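Side-chain contacts in 3-isopropylmalate dehydratase small subunit (PDB 3Q3W), which catalyses, as part of isopropylmalate isomerase, the interconversion of 2-isopropylmalate and 3-isopropylmalate by way of 2-isopropylmaleate: residues A[45-48]-A[49-53]; A[134-137]-A[138-142]. One frame throughout, in Å; residues are numbered along the deposited sequence.

Contact 1: A[45-48]-A[49-53]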
ATOM      1  N   LEU A  45      -6.092  -4.510   9.128  1.00 19.64           N
ATOM      2  CA  LEU A  45      -5.563  -4.646   7.823  1.00 18.61           C
ATOM      3  C   LEU A  45      -5.058  -6.060   7.629  1.00 19.57           C
ATOM      4  O   LEU A  45      -4.326  -6.577   8.465  1.00 18.30           O
ATOM      5  CB  LEU A  45      -4.405  -3.656   7.634  1.00 16.21           C
ATOM      6  CG  LEU A  45      -3.684  -3.746   6.310  1.00 19.61           C
ATOM      7  CD1 LEU A  45      -4.558  -3.236   5.164  1.00 17.51           C
ATOM      8  CD2 LEU A  45      -2.374  -2.939   6.432  1.00 17.34           C
ATOM      9  N   PHE A  46      -5.361  -6.610   6.465  1.00 21.04           N
ATOM     10  CA  PHE A  46      -4.939  -7.944   6.058  1.00 22.47           C
ATOM     11  C   PHE A  46      -5.295  -9.044   7.052  1.00 22.84           C
ATOM     12  O   PHE A  46      -4.630 -10.075   7.137  1.00 23.89           O
ATOM     13  CB  PHE A  46      -3.433  -7.953   5.681  1.00 21.72           C
ATOM     14  CG  PHE A  46      -3.124  -7.179   4.451  1.00 21.16           C
ATOM     15  CD1 PHE A  46      -3.768  -7.461   3.268  1.00 24.05           C
ATOM     16  CD2 PHE A  46      -2.148  -6.195   4.454  1.00 24.77           C
ATOM     17  CE1 PHE A  46      -3.475  -6.731   2.077  1.00 25.42           C
ATOM     18  CE2 PHE A  46      -1.862  -5.480   3.298  1.00 22.62           C
ATOM     19  CZ  PHE A  46      -2.517  -5.779   2.098  1.00 21.93           C
ATOM     20  N   HIS A  47      -6.406  -8.854   7.735  1.00 23.67           N
ATOM     21  CA  HIS A  47      -6.807  -9.714   8.850  1.00 25.10           C
ATOM     22  C   HIS A  47      -6.657 -11.214   8.613  1.00 26.06           C
ATOM     23  O   HIS A  47      -6.072 -11.917   9.440  1.00 27.44           O
ATOM     24  CB  HIS A  47      -8.265  -9.407   9.189  1.00 24.91           C
ATOM     25  CG  HIS A  47      -8.835 -10.269  10.249  1.00 27.58           C
ATOM     26  ND1 HIS A  47      -9.389 -11.505   9.991  1.00 30.40           N
ATOM     27  CD2 HIS A  47      -8.943 -10.079  11.584  1.00 29.93           C
ATOM     28  CE1 HIS A  47      -9.859 -12.015  11.116  1.00 29.34           C
ATOM     29  NE2 HIS A  47      -9.609 -11.169  12.094  1.00 29.74           N
ATOM     30  N   ASP A  48      -7.196 -11.695   7.496  1.00 28.10           N
ATOM     31  CA  ASP A  48      -7.277 -13.129   7.231  1.00 29.61           C
ATOM     32  C   ASP A  48      -5.923 -13.710   6.850  1.00 30.01           C
ATOM     33  O   ASP A  48      -5.639 -14.888   7.113  1.00 28.66           O
ATOM     34  CB  ASP A  48      -8.279 -13.403   6.126  1.00 31.42           C
ATOM     35  CG  ASP A  48      -9.674 -12.875   6.462  1.00 32.88           C
ATOM     36  OD1 ASP A  48     -10.028 -12.753   7.663  1.00 30.68           O
ATOM     37  OD2 ASP A  48     -10.398 -12.562   5.511  1.00 35.23           O
ATOM     38  N   LEU A  49      -5.072 -12.870   6.273  1.00 28.93           N
ATOM     39  CA  LEU A  49      -3.654 -13.249   6.055  1.00 28.66           C
ATOM     40  C   LEU A  49      -2.753 -13.065   7.314  1.00 27.17           C
ATOM     41  O   LEU A  49      -1.678 -13.710   7.449  1.00 26.00           O
ATOM     42  CB  LEU A  49      -3.102 -12.401   4.901  1.00 28.37           C
ATOM     43  CG  LEU A  49      -3.910 -12.483   3.598  1.00 31.16           C
ATOM     44  CD1 LEU A  49      -3.597 -11.282   2.675  1.00 34.06           C
ATOM     45  CD2 LEU A  49      -3.650 -13.791   2.874  1.00 34.30           C
ATOM     46  N   ARG A  50      -3.162 -12.186   8.232  1.00 25.36           N
ATOM     47  CA  ARG A  50      -2.262 -11.658   9.277  1.00 23.22           C
ATOM     48  C   ARG A  50      -2.362 -12.358  10.599  1.00 22.67           C
ATOM     49  O   ARG A  50      -1.384 -12.482  11.285  1.00 20.64           O
ATOM     50  CB  ARG A  50      -2.462 -10.149   9.409  1.00 23.45           C
ATOM     51  CG  ARG A  50      -1.842  -9.377  10.583  1.00 22.90           C
ATOM     52  CD  ARG A  50      -2.332  -7.948  10.455  1.00 21.30           C
ATOM     53  NE  ARG A  50      -1.801  -7.067  11.476  1.00 21.99           N
ATOM     54  CZ  ARG A  50      -2.129  -5.784  11.617  1.00 21.89           C
ATOM     55  NH1 ARG A  50      -3.013  -5.224  10.781  1.00 20.85           N
ATOM     56  NH2 ARG A  50      -1.561  -5.055  12.576  1.00 17.02           N
ATOM     57  N   TYR A  51      -3.520 -12.898  10.912  1.00 24.10           N
ATOM     58  CA  TYR A  51      -3.798 -13.496  12.206  1.00 24.17           C
ATOM     59  C   TYR A  51      -4.201 -14.956  12.019  1.00 24.15           C
ATOM     60  O   TYR A  51      -4.910 -15.293  11.086  1.00 24.89           O
ATOM     61  CB  TYR A  51      -4.986 -12.744  12.887  1.00 24.26           C
ATOM     62  CG  TYR A  51      -4.734 -11.284  13.131  1.00 24.69           C
ATOM     63  CD1 TYR A  51      -3.756 -10.878  14.023  1.00 23.23           C
ATOM     64  CD2 TYR A  51      -5.495 -10.300  12.504  1.00 21.83           C
ATOM     65  CE1 TYR A  51      -3.508  -9.559  14.237  1.00 25.50           C
ATOM     66  CE2 TYR A  51      -5.232  -8.976  12.718  1.00 25.85           C
ATOM     67  CZ  TYR A  51      -4.240  -8.616  13.597  1.00 23.24           C
ATOM     68  OH  TYR A  51      -3.978  -7.276  13.866  1.00 25.43           O
ATOM     69  N   LEU A  52      -3.744 -15.809  12.918  1.00 26.52           N
ATOM     70  CA  LEU A  52      -4.129 -17.208  12.960  1.00 29.26           C
ATOM     71  C   LEU A  52      -5.386 -17.435  13.818  1.00 31.91           C
ATOM     72  O   LEU A  52      -6.082 -18.450  13.649  1.00 33.31           O
ATOM     73  CB  LEU A  52      -2.993 -18.057  13.525  1.00 29.57           C
ATOM     74  CG  LEU A  52      -1.633 -18.023  12.811  1.00 28.90           C
ATOM     75  CD1 LEU A  52      -0.603 -18.858  13.616  1.00 26.72           C
ATOM     76  CD2 LEU A  52      -1.838 -18.539  11.429  1.00 31.03           C
ATOM     77  N   ASP A  53      -5.649 -16.536  14.763  1.00 33.07           N
ATOM     78  CA  ASP A  53      -6.828 -16.677  15.664  1.00 35.26           C
ATOM     79  C   ASP A  53      -7.969 -15.782  15.197  1.00 35.68           C
ATOM     80  O   ASP A  53      -7.884 -15.175  14.149  1.00 35.18           O
ATOM     81  CB  ASP A  53      -6.422 -16.381  17.126  1.00 35.84           C
ATOM     82  CG  ASP A  53      -6.120 -14.900  17.375  1.00 35.11           C
ATOM     83  OD1 ASP A  53      -5.382 -14.328  16.562  1.00 30.74           O
ATOM     84  OD2 ASP A  53      -6.632 -14.316  18.375  1.00 34.69           O
TER
HETATM   85  O   HOH W   1      -3.751 -16.385   8.764  1.00 24.48           O

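Contact 2: A[134-137]-A[138-142]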
ATOM      1  N   ILE A 134      11.955  -5.715  -8.246  1.00 40.85           N
ATOM      2  CA  ILE A 134      11.846  -5.093  -6.886  1.00 38.95           C
ATOM      3  C   ILE A 134      11.682  -6.116  -5.775  1.00 37.08           C
ATOM      4  O   ILE A 134      12.449  -6.108  -4.853  1.00 38.61           O
ATOM      5  CB  ILE A 134      10.708  -4.062  -6.835  1.00 36.97           C
ATOM      6  CG1 ILE A 134      11.172  -2.782  -7.522  1.00 38.56           C
ATOM      7  CG2 ILE A 134      10.305  -3.729  -5.437  1.00 33.34           C
ATOM      8  CD1 ILE A 134      10.048  -1.921  -7.967  1.00 38.21           C
ATOM      9  N   VAL A 135      10.693  -6.991  -5.915  1.00 37.06           N
ATOM     10  CA  VAL A 135      10.377  -8.005  -4.970  1.00 36.53           C
ATOM     11  C   VAL A 135      11.581  -8.876  -4.712  1.00 38.65           C
ATOM     12  O   VAL A 135      11.962  -9.040  -3.547  1.00 37.48           O
ATOM     13  CB  VAL A 135       9.230  -8.877  -5.441  1.00 36.82           C
ATOM     14  CG1 VAL A 135       9.135 -10.153  -4.532  1.00 36.75           C
ATOM     15  CG2 VAL A 135       7.920  -8.078  -5.416  1.00 34.77           C
ATOM     16  N   ASP A 136      12.243  -9.347  -5.787  1.00 41.04           N
ATOM     17  CA  ASP A 136      13.371 -10.249  -5.626  1.00 43.22           C
ATOM     18  C   ASP A 136      14.459  -9.593  -4.799  1.00 43.22           C
ATOM     19  O   ASP A 136      14.979 -10.156  -3.843  1.00 42.76           O
ATOM     20  CB  ASP A 136      13.986 -10.660  -6.949  1.00 46.48           C
ATOM     21  CG  ASP A 136      15.168 -11.569  -6.742  1.00 48.51           C
ATOM     22  OD1 ASP A 136      16.317 -11.136  -6.959  1.00 49.52           O
ATOM     23  OD2 ASP A 136      14.924 -12.688  -6.287  1.00 47.58           O
ATOM     24  N   GLU A 137      14.799  -8.378  -5.154  1.00 43.84           N
ATOM     25  CA  GLU A 137      15.850  -7.698  -4.437  1.00 44.80           C
ATOM     26  C   GLU A 137      15.429  -7.379  -2.980  1.00 41.54           C
ATOM     27  O   GLU A 137      16.245  -7.459  -2.070  1.00 41.57           O
ATOM     28  CB  GLU A 137      16.177  -6.426  -5.202  1.00 46.94           C
ATOM     29  CG  GLU A 137      17.116  -5.453  -4.522  1.00 51.48           C
ATOM     30  CD  GLU A 137      18.530  -5.913  -4.476  1.00 58.28           C
ATOM     31  OE1 GLU A 137      18.943  -6.655  -5.398  1.00 66.52           O
ATOM     32  OE2 GLU A 137      19.239  -5.512  -3.520  1.00 60.78           O
ATOM     33  N   LEU A 138      14.170  -6.981  -2.789  1.00 39.14           N
ATOM     34  CA  LEU A 138      13.698  -6.541  -1.474  1.00 35.73           C
ATOM     35  C   LEU A 138      13.763  -7.677  -0.469  1.00 34.57           C
ATOM     36  O   LEU A 138      14.132  -7.503   0.705  1.00 31.69           O
ATOM     37  CB  LEU A 138      12.261  -6.006  -1.594  1.00 34.87           C
ATOM     38  CG  LEU A 138      11.659  -5.251  -0.403  1.00 32.17           C
ATOM     39  CD1 LEU A 138      12.573  -4.151   0.145  1.00 31.54           C
ATOM     40  CD2 LEU A 138      10.339  -4.687  -0.900  1.00 28.90           C
ATOM     41  N   LYS A 139      13.390  -8.851  -0.935  1.00 34.27           N
ATOM     42  CA  LYS A 139      13.423 -10.018  -0.104  1.00 34.27           C
ATOM     43  C   LYS A 139      14.822 -10.381   0.276  1.00 35.27           C
ATOM     44  O   LYS A 139      15.096 -10.707   1.447  1.00 33.77           O
ATOM     45  CB  LYS A 139      12.849 -11.167  -0.852  1.00 36.09           C
ATOM     46  CG  LYS A 139      11.386 -11.039  -1.065  1.00 35.90           C
ATOM     47  CD  LYS A 139      10.861 -12.356  -1.549  1.00 40.63           C
ATOM     48  CE  LYS A 139      11.380 -12.758  -2.898  1.00 41.30           C
ATOM     49  NZ  LYS A 139      10.693 -14.023  -3.239  1.00 43.63           N
ATOM     50  N   LYS A 140      15.705 -10.352  -0.726  1.00 36.15           N
ATOM     51  CA  LYS A 140      17.103 -10.652  -0.510  1.00 38.26           C
ATOM     52  C   LYS A 140      17.806  -9.634   0.371  1.00 37.82           C
ATOM     53  O   LYS A 140      18.749  -9.995   1.074  1.00 35.30           O
ATOM     54  CB  LYS A 140      17.864 -10.743  -1.821  1.00 40.91           C
ATOM     55  CG  LYS A 140      17.511 -11.946  -2.650  1.00 43.76           C
ATOM     56  CD  LYS A 140      18.311 -11.924  -3.914  1.00 45.91           C
ATOM     57  CE  LYS A 140      18.042 -13.166  -4.747  1.00 50.51           C
ATOM     58  NZ  LYS A 140      18.598 -13.060  -6.118  1.00 52.76           N
ATOM     59  N   SER A 141      17.352  -8.379   0.355  1.00 36.65           N
ATOM     60  CA  SER A 141      18.154  -7.308   0.972  1.00 37.83           C
ATOM     61  C   SER A 141      17.925  -7.173   2.485  1.00 35.70           C
ATOM     62  O   SER A 141      16.787  -7.302   2.991  1.00 33.49           O
ATOM     63  CB  SER A 141      17.871  -5.956   0.279  1.00 38.64           C
ATOM     64  OG  SER A 141      18.752  -4.949   0.763  1.00 43.16           O
ATOM     65  N   GLN A 142      18.990  -6.839   3.193  1.00 35.35           N
ATOM     66  CA  GLN A 142      18.865  -6.488   4.601  1.00 35.46           C
ATOM     67  C   GLN A 142      18.197  -5.132   4.755  1.00 33.96           C
ATOM     68  O   GLN A 142      17.410  -4.920   5.669  1.00 31.66           O
ATOM     69  CB  GLN A 142      20.226  -6.402   5.246  1.00 38.03           C
ATOM     70  CG  GLN A 142      20.174  -6.443   6.775  1.00 39.93           C
ATOM     71  CD  GLN A 142      21.207  -7.415   7.351  1.00 46.14           C
ATOM     72  OE1 GLN A 142      22.186  -7.729   6.693  1.00 49.28           O
ATOM     73  NE2 GLN A 142      20.960  -7.922   8.566  1.00 46.03           N
TER

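Contact 1: A[45-48]-A[49-53]
Leu49 opens the second half of this short helix by resting its CD1 methyl obliquely against the Phe46 ring, 3.9 Å from Phe46 CD1, while the Phe46 side chain also touches Ile27 and Leu65. Arg50 then reaches back past the start of the helix. With CG anti to the backbone N (chi1 169°) and the chain fully extended, its guanidinium arrives beside Leu45, where NH1 gives a nearly straight hydrogen bond of 3.0 Å to Leu45 O, in the guanidinium plane and on a lone pair of the carbonyl. Gly42 O takes a second bond from NH1, so two carbonyls ahead of the helix hold the group against rotation. Tyr51 lies alongside Arg50: Arg50 CG sits over one ring face, and Tyr51 OH stands 3.2 Å above the guanidinium plane while bonding to Lys43 O. Tyr51 also meets His47, whose imidazole face receives the tyrosine edge in an offset edge-to-face pair with centroids 5.5 Å apart and planes at 62°. Asp48 OD1 fixes the rotation of that imidazole, accepting a 2.7 Å bond from His47 ND1. Tyr51 N also bonds to His47 O (3.1 Å), and one water bridges Asp48 O and Tyr51 O. These contacts accompany a one-turn helix, with Phe46 at its N-cap position and Tyr51 the first residue to leave helical phi/psi, within the aconitase C-terminal domain family region.

Contact 2: A[134-137]-A[138-142]
Asp136 and Lys140 are joined by a salt bridge, with Lys140 NZ 3.1 Å from Asp136 OD1 on the syn lone pair, the side of the other oxygen. The extended Lys140 chain passes obliquely by the carboxylate, with Lys140 CE 3.5 Å from Asp136 OD2, so methylene as well as ammonium contacts the acid. Asp136 is placed for this by a chi1 of 179°, which swings CG beside its own carbonyl carbon and toward the following turn. In the backbone of the same two residues, Lys140 N bonds to Asp136 O at 3.2 Å. The same i to i+4 pattern links Leu138 N to Ile134 O (2.8 Å) and Lys139 N to Val135 O (3.0 Å), whereas the last such bond, from Ser141 N to Glu137 O, is weak because its angle is only 124°. There the helix gives out, and Ser141 OG turns to Lys158 NZ and Asp143 O. On another side, Lys139 bends at chi3 (-65°), laying its CE 3.8 Å from Val135 CG1; its ammonium continues to a salt bridge with Glu18. Val135, Leu138 and Ile134 face the sheet, meeting Val77 of strand 73-78, and the first two also touch Pro16 of strand 9-17. The result is the amphipathic C-terminal turns of helix 128-140, with an i to i+4 Asp-Lys salt bridge along their outer side and aliphatic residues packed on the mixed beta-sheet.

Overall arrangement
From the N terminus, the chain lays down strand 9-17 and helix 24-27 before reaching contact 1, a short helical turn that packs against helices 24-27 and 90-98. It then builds strands 73-78, 102-105 and 122-125 with their intervening helices and arrives at contact 2, the last turns of helix 128-140, just ahead of strand 145-149. Each contact closes only a local turn, and the two follow in series, neither enclosing nor crossing the other. The centres of contact 1 and contact 2 lie about 23 Å apart, and the nearest atoms of contact 1 and contact 2 about 13 Å apart. Contact 1 joins helices 24-27 and 90-98 and neighbouring loops, whereas contact 2 ties a helix end to the sheet.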